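Local coordinates for protein putative enoyl-CoA hydratase/isomerase (Acinetobacter baumannii, PDB 3FDU) that probably acts on acyl-CoA thioesters as an enoyl-CoA hydratase or isomerase of the crotonase superfamily, at residues Asp49-Val53 and Leu199-Leu204; Val106-Gly112 and Thr129-Pro135. The protein carries 4 engineered substitutions. One frame throughout, in Å; residues are numbered along the deposited sequence.

Contact 1 (Asp49-Val53 and Leu199-Leu204); sequences DVRVV and LTALPL. Engineered in segment 49-53: Val53 (natural residue Ile).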
loop_
_atom_site.group_PDB
_atom_site.type_symbol
_atom_site.label_atom_id
_atom_site.label_comp_id
_atom_site.label_asym_id
_atom_site.label_seq_id
_atom_site.Cartn_x
_atom_site.Cartn_y
_atom_site.Cartn_z
ATOM N N ASP A 49 31.242 -14.713 6.818
ATOM C CA ASP A 49 31.250 -14.064 8.136
ATOM C C ASP A 49 30.263 -12.880 8.262
ATOM O O ASP A 49 30.149 -12.300 9.322
ATOM C CB ASP A 49 32.627 -13.519 8.486
ATOM C CG ASP A 49 33.708 -14.590 8.469
ATOM O OD1 ASP A 49 33.502 -15.654 9.090
ATOM O OD2 ASP A 49 34.749 -14.346 7.837
ATOM N N VAL A 50 29.574 -12.505 7.186
ATOM C CA VAL A 50 28.566 -11.413 7.293
ATOM C C VAL A 50 27.150 -12.042 7.323
ATOM O O VAL A 50 26.779 -12.800 6.392
ATOM C CB VAL A 50 28.636 -10.498 6.063
ATOM C CG1 VAL A 50 27.498 -9.478 6.071
ATOM C CG2 VAL A 50 29.983 -9.811 5.951
ATOM N N ARG A 51 26.346 -11.693 8.332
ATOM C CA ARG A 51 24.953 -12.148 8.386
ATOM C C ARG A 51 23.929 -11.013 8.150
ATOM O O ARG A 51 22.843 -11.255 7.594
ATOM C CB ARG A 51 24.692 -12.813 9.757
ATOM C CG ARG A 51 25.453 -14.180 9.874
ATOM C CD ARG A 51 25.578 -14.609 11.340
ATOM N NE ARG A 51 24.247 -14.969 11.778
ATOM C CZ ARG A 51 23.777 -16.206 11.820
ATOM N NH1 ARG A 51 24.574 -17.249 11.545
ATOM N NH2 ARG A 51 22.524 -16.393 12.195
ATOM N N VAL A 52 24.278 -9.793 8.611
ATOM C CA VAL A 52 23.409 -8.575 8.449
ATOM C C VAL A 52 24.218 -7.364 7.991
ATOM O O VAL A 52 25.358 -7.155 8.420
ATOM C CB VAL A 52 22.699 -8.238 9.734
ATOM C CG1 VAL A 52 21.799 -6.944 9.602
ATOM C CG2 VAL A 52 21.872 -9.484 10.269
ATOM N N VAL A 53 23.650 -6.577 7.076
ATOM C CA VAL A 53 24.292 -5.344 6.677
ATOM C C VAL A 53 23.547 -4.107 7.222
ATOM O O VAL A 53 22.287 -4.000 7.142
ATOM C CB VAL A 53 24.432 -5.236 5.119
ATOM C CG1 VAL A 53 25.171 -3.911 4.731
ATOM C CG2 VAL A 53 25.193 -6.466 4.561
ATOM N N LEU A 199 18.972 -9.939 14.766
ATOM C CA LEU A 199 18.861 -10.755 13.569
ATOM C C LEU A 199 20.020 -11.768 13.437
ATOM O O LEU A 199 19.780 -12.884 12.960
ATOM C CB LEU A 199 18.742 -9.897 12.290
ATOM C CG LEU A 199 17.476 -9.025 12.234
ATOM C CD1 LEU A 199 17.346 -8.275 10.849
ATOM C CD2 LEU A 199 16.266 -9.894 12.493
ATOM N N THR A 200 21.251 -11.406 13.813
ATOM C CA THR A 200 22.335 -12.387 13.660
ATOM C C THR A 200 22.152 -13.544 14.659
ATOM O O THR A 200 22.706 -14.618 14.473
ATOM C CB THR A 200 23.742 -11.806 13.859
ATOM O OG1 THR A 200 23.914 -11.499 15.252
ATOM C CG2 THR A 200 23.914 -10.555 13.063
ATOM N N ALA A 201 21.406 -13.348 15.725
ATOM C CA ALA A 201 21.156 -14.483 16.622
ATOM C C ALA A 201 20.050 -15.451 16.119
ATOM O O ALA A 201 19.820 -16.471 16.746
ATOM C CB ALA A 201 20.856 -13.993 18.040
ATOM N N LEU A 202 19.380 -15.121 15.001
ATOM C CA LEU A 202 18.297 -15.959 14.420
ATOM C C LEU A 202 18.889 -16.766 13.290
ATOM O O LEU A 202 19.997 -16.457 12.856
ATOM C CB LEU A 202 17.086 -15.102 13.934
ATOM C CG LEU A 202 16.436 -14.265 15.065
ATOM C CD1 LEU A 202 15.290 -13.243 14.651
ATOM C CD2 LEU A 202 15.882 -15.186 16.141
ATOM N N PRO A 203 18.196 -17.833 12.837
ATOM C CA PRO A 203 18.786 -18.723 11.830
ATOM C C PRO A 203 18.949 -18.047 10.500
ATOM O O PRO A 203 17.992 -17.443 9.975
ATOM C CB PRO A 203 17.760 -19.858 11.704
ATOM C CG PRO A 203 17.090 -19.900 13.026
ATOM C CD PRO A 203 16.973 -18.410 13.414
ATOM N N LEU A 204 20.154 -18.141 9.943
ATOM C CA LEU A 204 20.411 -17.552 8.648
ATOM C C LEU A 204 19.481 -18.095 7.565
ATOM O O LEU A 204 19.037 -17.337 6.667
ATOM C CB LEU A 204 21.873 -17.776 8.200
ATOM C CG LEU A 204 22.069 -17.243 6.744
ATOM C CD1 LEU A 204 23.189 -16.173 6.581
ATOM C CD2 LEU A 204 22.286 -18.368 5.782
HETATM O O HOH W 1 22.293 -19.640 11.394
#
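Arg51 lays its side chain across Thr200, the methylene CD and the NE passing beside the threonine CB before the guanidinium reaches the turn that follows helix 188-200. The chain leaves the backbone with CG opposite the carbonyl carbon (chi1 -70°) and then folds at chi3 (70°), a bend that carries NH2 in among main-chain oxygens. NH2 stands 2.9 Å from Thr200 O, which lies oblique to the guanidinium plane, and 2.6 Å from Leu202 O, which lies near that plane at the edge; the geometry of this second approach is poor, which leaves it a close polar contact and not a hydrogen bond. Two carbonyls of the 200-202 backbone nonetheless offer a partly negative setting that would probably favour a cation here. Over one face of the guanidinium lies Leu204 CB, 4.3 Å from NH2. A water adds a looser tie: it accepts a bond from Leu204 N at 3.0 Å and a weak one from Arg51 NH1. The turn itself is closed by Leu202 N bonding to Leu199 O, and Pro203 takes the N-cap position of the next helix.

Deeper in, the contact becomes apolar. Val52 CG2 points into the angle between two residues of the helix, meeting Thr200 CG2 at 3.6 Å and Leu199 CB at 3.7 Å, with the side chains crossing at nearly a right angle. Thr200 turns its methyl inward, while OG1 bonds to Gln197 O one turn back. Phe165 of a neighbouring subunit packs on Leu199 and Leu202. The contact thus sets residues 199-204, where helix 188-200 gives way to helix 204-214, against Arg51 and the start of strand 52-57, which runs between strands 15-20 and 102-106.

Contact 2 (Val106-Gly112 and Thr129-Pro135); sequences VKGVAIG and TALFQIP
Gly108 and Thr129 open a ladder of hydrogen bonds: Gly108 N donates to Thr129 OG1 at 3.0 Å. The threonine hydroxyl sits between its own N and carbonyl carbon (chi1 73°), turned toward the glycine, and it also bonds to Asp127. From there the rungs are main chain to main chain. Leu131 N gives to Gly108 O at 2.8 Å, and Ala110 N gives to Leu131 O at 2.9 Å. Gln133 N gives to Ala110 O over a longer 3.2 Å, before Gly112 N closes the series on Gln133 O, 2.8 Å away and almost straight (173° at the hydrogen). Ala110 therefore spends both its N and its O on the partner strand, whereas Val109 N turns elsewhere, to Asp61.

On one face Ala110 CB meets Phe132 CD1 at 3.7 Å, and Val106 CG1 touches both Ala130 CB and the same ring; Phe170 meets that ring as well. The other face carries Val109, Leu131, Ile111 and Gln133, whose amide is satisfied at both ends, OE1 by Lys169 and NE2 by Ala167 O. Ile111 CG2 rests on Pro135 CG at 3.7 Å. Gly108 and Gly112 bracket the strand with positive phi, and Gly112 takes the N-cap position of helix 113-116. The regular in-register pairing of strands 109-111 and 131-133, 10° from parallel, is consistent with the small second sheet of the crotonase fold, a fold made of repeated beta-beta-alpha units.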
loop_
_atom_site.group_PDB
_atom_site.type_symbol
_atom_site.label_atom_id
_atom_site.label_comp_id
_atom_site.label_asym_id
_atom_site.label_seq_id
_atom_site.Cartn_x
_atom_site.Cartn_y
_atom_site.Cartn_z
ATOM N N VAL A 106 18.852 6.545 9.361
ATOM C CA VAL A 106 18.896 7.884 8.761
ATOM C C VAL A 106 18.959 8.978 9.843
ATOM O O VAL A 106 18.158 8.962 10.773
ATOM C CB VAL A 106 17.618 8.122 7.883
ATOM C CG1 VAL A 106 17.599 9.529 7.273
ATOM C CG2 VAL A 106 17.585 7.084 6.764
ATOM N N LYS A 107 19.909 9.893 9.707
ATOM C CA LYS A 107 19.962 11.164 10.452
ATOM C C LYS A 107 20.140 12.254 9.395
ATOM O O LYS A 107 20.720 12.001 8.322
ATOM C CB LYS A 107 21.195 11.227 11.374
ATOM C CG LYS A 107 21.139 10.369 12.622
ATOM C CD LYS A 107 22.392 10.554 13.486
ATOM C CE LYS A 107 22.342 9.538 14.564
ATOM N NZ LYS A 107 23.436 9.653 15.609
ATOM N N GLY A 108 19.625 13.440 9.682
ATOM C CA GLY A 108 19.821 14.580 8.815
ATOM C C GLY A 108 19.293 14.390 7.378
ATOM O O GLY A 108 18.252 13.774 7.158
ATOM N N VAL A 109 20.027 14.894 6.396
ATOM C CA VAL A 109 19.507 14.915 5.004
ATOM C C VAL A 109 19.499 13.511 4.387
ATOM O O VAL A 109 20.456 12.721 4.543
ATOM C CB VAL A 109 20.232 15.940 4.087
ATOM C CG1 VAL A 109 20.040 17.432 4.633
ATOM C CG2 VAL A 109 21.703 15.581 3.908
ATOM N N ALA A 110 18.424 13.224 3.661
ATOM C CA ALA A 110 18.319 11.983 2.893
ATOM C C ALA A 110 17.565 12.348 1.650
ATOM O O ALA A 110 16.330 12.401 1.671
ATOM C CB ALA A 110 17.530 10.965 3.683
ATOM N N ILE A 111 18.299 12.595 0.567
ATOM C CA ILE A 111 17.720 13.246 -0.647
ATOM C C ILE A 111 17.919 12.390 -1.879
ATOM O O ILE A 111 18.986 11.821 -2.035
ATOM C CB ILE A 111 18.382 14.655 -0.868
ATOM C CG1 ILE A 111 17.941 15.605 0.317
ATOM C CG2 ILE A 111 17.889 15.310 -2.174
ATOM C CD1 ILE A 111 18.698 16.973 0.322
ATOM N N GLY A 112 16.871 12.220 -2.694
ATOM C CA GLY A 112 16.984 11.580 -4.020
ATOM C C GLY A 112 17.204 10.092 -3.813
ATOM O O GLY A 112 16.327 9.383 -3.302
ATOM N N THR A 129 15.745 14.302 13.386
ATOM C CA THR A 129 16.562 15.252 12.600
ATOM C C THR A 129 16.500 14.946 11.081
ATOM O O THR A 129 16.998 15.727 10.257
ATOM C CB THR A 129 18.082 15.235 12.983
ATOM O OG1 THR A 129 18.715 14.036 12.481
ATOM C CG2 THR A 129 18.324 15.351 14.511
ATOM N N ALA A 130 15.898 13.819 10.721
ATOM C CA ALA A 130 15.864 13.401 9.323
ATOM C C ALA A 130 15.022 14.320 8.427
ATOM O O ALA A 130 13.894 14.664 8.744
ATOM C CB ALA A 130 15.387 11.985 9.226
ATOM N N LEU A 131 15.585 14.693 7.285
ATOM C CA LEU A 131 14.891 15.554 6.352
ATOM C C LEU A 131 14.994 14.917 4.975
ATOM O O LEU A 131 16.085 14.813 4.415
ATOM C CB LEU A 131 15.521 16.968 6.323
ATOM C CG LEU A 131 15.218 17.820 7.591
ATOM C CD1 LEU A 131 16.058 19.088 7.468
ATOM C CD2 LEU A 131 13.694 18.125 7.797
ATOM N N PHE A 132 13.860 14.527 4.436
ATOM C CA PHE A 132 13.826 13.727 3.207
ATOM C C PHE A 132 13.349 14.573 2.011
ATOM O O PHE A 132 12.574 15.505 2.165
ATOM C CB PHE A 132 12.857 12.558 3.351
ATOM C CG PHE A 132 13.127 11.635 4.530
ATOM C CD1 PHE A 132 13.913 10.499 4.363
ATOM C CD2 PHE A 132 12.551 11.872 5.777
ATOM C CE1 PHE A 132 14.148 9.623 5.432
ATOM C CE2 PHE A 132 12.786 11.007 6.870
ATOM C CZ PHE A 132 13.589 9.878 6.704
ATOM N N GLN A 133 13.743 14.162 0.799
ATOM C CA GLN A 133 13.201 14.797 -0.395
ATOM C C GLN A 133 13.441 13.908 -1.609
ATOM O O GLN A 133 14.470 13.224 -1.682
ATOM C CB GLN A 133 13.875 16.171 -0.623
ATOM C CG GLN A 133 13.225 16.978 -1.827
ATOM C CD GLN A 133 14.076 18.210 -2.118
ATOM O OE1 GLN A 133 15.235 18.263 -1.702
ATOM N NE2 GLN A 133 13.500 19.198 -2.775
ATOM N N ILE A 134 12.464 13.877 -2.538
ATOM C CA ILE A 134 12.646 13.281 -3.868
ATOM C C ILE A 134 12.568 14.418 -4.879
ATOM O O ILE A 134 11.490 14.788 -5.343
ATOM C CB ILE A 134 11.504 12.274 -4.201
ATOM C CG1 ILE A 134 11.179 11.442 -2.951
ATOM C CG2 ILE A 134 11.914 11.304 -5.366
ATOM C CD1 ILE A 134 10.154 10.345 -3.213
ATOM N N PRO A 135 13.693 15.002 -5.193
ATOM C CA PRO A 135 13.725 16.236 -5.997
ATOM C C PRO A 135 13.720 16.018 -7.496
ATOM O O PRO A 135 13.819 17.022 -8.253
ATOM C CB PRO A 135 15.068 16.868 -5.598
ATOM C CG PRO A 135 15.935 15.683 -5.262
ATOM C CD PRO A 135 15.017 14.628 -4.674
#

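Along the chain, contact 2 is nested inside the loop that contact 1 closes, and no atoms of the two touch: the centres lie 28 Å apart and the nearest atoms about 11 Å. Each belongs to a different sheet. Contact 1 packs residues 199-204 against the start of strand 52-57 in the six-stranded sheet, toward the periphery and beside a neighbouring subunit; contact 2 pairs two strands of the three-stranded sheet, nearer the chain centre. The sheets are bridged by residues 102-111, since strand 102-106, next to 52-57 in the larger sheet, runs almost directly into 109-111. The first contact thus involves an inner strand of the large sheet, the second an outer strand of the small one.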